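PDB 3MXQ: sensor protein from Vibrio cholerae O1 biovar El Tor, which probably acts as a phosphorelay sensor histidine kinase, transferring a phosphoryl group from ATP to a protein histidine, this fragment being its PAS-fold sensor domain. Local coordinates for residues A[80-85]-A[137-142]. Sequence-based numbering, arbitrary orientation.
Sequences RKIDTA and VCLCVY
With chi1 of I82 at -65°, CG2 stands anti to the backbone N while CG1 lies beside it, and this splits the isoleucine into two branches that meet different residues of strand 134-145. The methyl branch goes to V137: I82 CG2 lies 4.1 Å from V137 CG2, the two side chains slanting across one another. The longer branch goes to L139, where I82 CG1 comes within 4.2 Å of L139 CD2; with chi2 of the leucine at 180° CD1 continues the extended chain, and CD2, the other branch of the fork, is the methyl that meets I82. I82 therefore spans two residues, V137 and L139, that alternate with C138 and share one face of the sheet.

The spacing of the backbones agrees with such side-chain packing, since the closest pair of alpha carbons, I82 CA and V137 CA, is 7.3 Å apart. A85, one turn further along the helix, also directs its methyl group at the strand, but more loosely: A85 CB stays 4.7 Å from V137 CG1. On the far side of the helix T84 OG1 donates to R80 O, which also accepts from T84 N.

Neighbouring residues extend the cluster: V124 of strand 118-128 touches both A85 and V137, while L86 and L78 of helix 75-88 reach V137 and L139. C138 and C140 turn to the other face, where C140 packs on R21 of the second subunit.

Helix 75-88 thus packs against one face of the antiparallel PAS sheet, over strands 134-145 and 118-128. All three touching residues are buried and the contacts are purely aliphatic, with 145 Å² buried in total, which implies that dispersion and exclusion of water, not directional bonding, hold these two segments together.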
loop_
_atom_site.group_PDB
_atom_site.type_symbol
_atom_site.label_atom_id
_atom_site.label_comp_id
_atom_site.label_asym_id
_atom_site.label_seq_id
_atom_site.Cartn_x
_atom_site.Cartn_y
_atom_site.Cartn_z
ATOM N N ARG A 80 25.217 -9.537 15.018
ATOM C CA ARG A 80 24.952 -8.838 16.263
ATOM C C ARG A 80 23.498 -8.378 16.317
ATOM O O ARG A 80 22.850 -8.445 17.355
ATOM C CB ARG A 80 25.912 -7.666 16.485
ATOM C CG ARG A 80 25.816 -7.082 17.894
ATOM C CD ARG A 80 26.847 -6.015 18.171
ATOM N NE ARG A 80 28.190 -6.581 18.371
ATOM C CZ ARG A 80 28.584 -7.265 19.454
ATOM N NH1 ARG A 80 27.741 -7.511 20.453
ATOM N NH2 ARG A 80 29.819 -7.729 19.527
ATOM N N LYS A 81 22.991 -7.921 15.185
ATOM C CA LYS A 81 21.621 -7.491 15.097
ATOM C C LYS A 81 20.648 -8.652 15.254
ATOM O O LYS A 81 19.703 -8.564 16.038
ATOM C CB LYS A 81 21.393 -6.766 13.787
ATOM C CG LYS A 81 22.125 -5.470 13.694
ATOM C CD LYS A 81 21.685 -4.545 14.791
ATOM C CE LYS A 81 21.887 -3.105 14.366
ATOM N NZ LYS A 81 21.079 -2.168 15.194
ATOM N N ILE A 82 20.876 -9.738 14.526
ATOM C CA ILE A 82 19.975 -10.879 14.596
ATOM C C ILE A 82 20.028 -11.530 15.976
ATOM O O ILE A 82 19.005 -11.922 16.538
ATOM C CB ILE A 82 20.283 -11.896 13.499
ATOM C CG1 ILE A 82 20.011 -11.277 12.125
ATOM C CG2 ILE A 82 19.427 -13.151 13.663
ATOM C CD1 ILE A 82 20.832 -11.887 11.023
ATOM N N ASP A 83 21.229 -11.617 16.535
ATOM C CA ASP A 83 21.399 -12.232 17.842
ATOM C C ASP A 83 20.756 -11.410 18.949
ATOM O O ASP A 83 20.167 -11.976 19.869
ATOM C CB ASP A 83 22.868 -12.535 18.106
ATOM C CG ASP A 83 23.366 -13.719 17.282
ATOM O OD1 ASP A 83 22.558 -14.311 16.537
ATOM O OD2 ASP A 83 24.561 -14.072 17.368
ATOM N N THR A 84 20.829 -10.085 18.830
ATOM C CA THR A 84 20.143 -9.187 19.754
ATOM C C THR A 84 18.667 -9.556 19.821
ATOM O O THR A 84 18.137 -9.819 20.898
ATOM C CB THR A 84 20.352 -7.708 19.372
ATOM O OG1 THR A 84 21.751 -7.423 19.406
ATOM C CG2 THR A 84 19.656 -6.770 20.340
ATOM N N ALA A 85 18.023 -9.623 18.665
ATOM C CA ALA A 85 16.638 -10.029 18.600
ATOM C C ALA A 85 16.429 -11.370 19.287
ATOM O O ALA A 85 15.481 -11.535 20.051
ATOM C CB ALA A 85 16.173 -10.094 17.149
ATOM N N VAL A 137 13.619 -14.694 12.215
ATOM C CA VAL A 137 13.508 -13.246 12.307
ATOM C C VAL A 137 13.306 -12.594 10.938
ATOM O O VAL A 137 13.806 -13.076 9.918
ATOM C CB VAL A 137 14.651 -12.579 13.112
ATOM C CG1 VAL A 137 15.230 -13.559 14.095
ATOM C CG2 VAL A 137 15.722 -12.047 12.204
ATOM N N CYS A 138 12.539 -11.508 10.955
ATOM C CA CYS A 138 12.283 -10.683 9.804
ATOM C C CYS A 138 13.279 -9.523 9.723
ATOM O O CYS A 138 13.600 -8.901 10.730
ATOM C CB CYS A 138 10.879 -10.137 9.944
ATOM S SG CYS A 138 10.291 -9.210 8.539
ATOM N N LEU A 139 13.768 -9.233 8.523
ATOM C CA LEU A 139 14.696 -8.114 8.301
ATOM C C LEU A 139 14.155 -7.214 7.208
ATOM O O LEU A 139 13.736 -7.684 6.144
ATOM C CB LEU A 139 16.086 -8.590 7.878
ATOM C CG LEU A 139 16.778 -9.697 8.668
ATOM C CD1 LEU A 139 18.131 -9.993 8.068
ATOM C CD2 LEU A 139 16.945 -9.254 10.074
ATOM N N CYS A 140 14.166 -5.920 7.474
ATOM C CA CYS A 140 13.658 -4.964 6.532
ATOM C C CYS A 140 14.679 -3.867 6.445
ATOM O O CYS A 140 15.126 -3.347 7.472
ATOM C CB CYS A 140 12.333 -4.405 7.032
ATOM S SG CYS A 140 11.079 -5.680 7.414
ATOM N N VAL A 141 15.076 -3.518 5.229
ATOM C CA VAL A 141 16.045 -2.440 5.055
ATOM C C VAL A 141 15.384 -1.284 4.330
ATOM O O VAL A 141 14.873 -1.455 3.230
ATOM C CB VAL A 141 17.339 -2.922 4.349
ATOM C CG1 VAL A 141 18.292 -1.752 4.105
ATOM C CG2 VAL A 141 18.019 -4.003 5.184
ATOM N N TYR A 142 15.385 -0.121 4.978
ATOM C CA TYR A 142 14.720 1.075 4.476
ATOM C C TYR A 142 15.724 2.088 4.019
ATOM O O TYR A 142 16.750 2.252 4.643
ATOM C CB TYR A 142 13.881 1.729 5.564
ATOM C CG TYR A 142 12.827 0.838 6.151
ATOM C CD1 TYR A 142 11.558 0.756 5.580
ATOM C CD2 TYR A 142 13.090 0.096 7.303
ATOM C CE1 TYR A 142 10.597 -0.048 6.118
ATOM C CE2 TYR A 142 12.124 -0.724 7.854
ATOM C CZ TYR A 142 10.877 -0.787 7.253
ATOM O OH TYR A 142 9.921 -1.602 7.811
#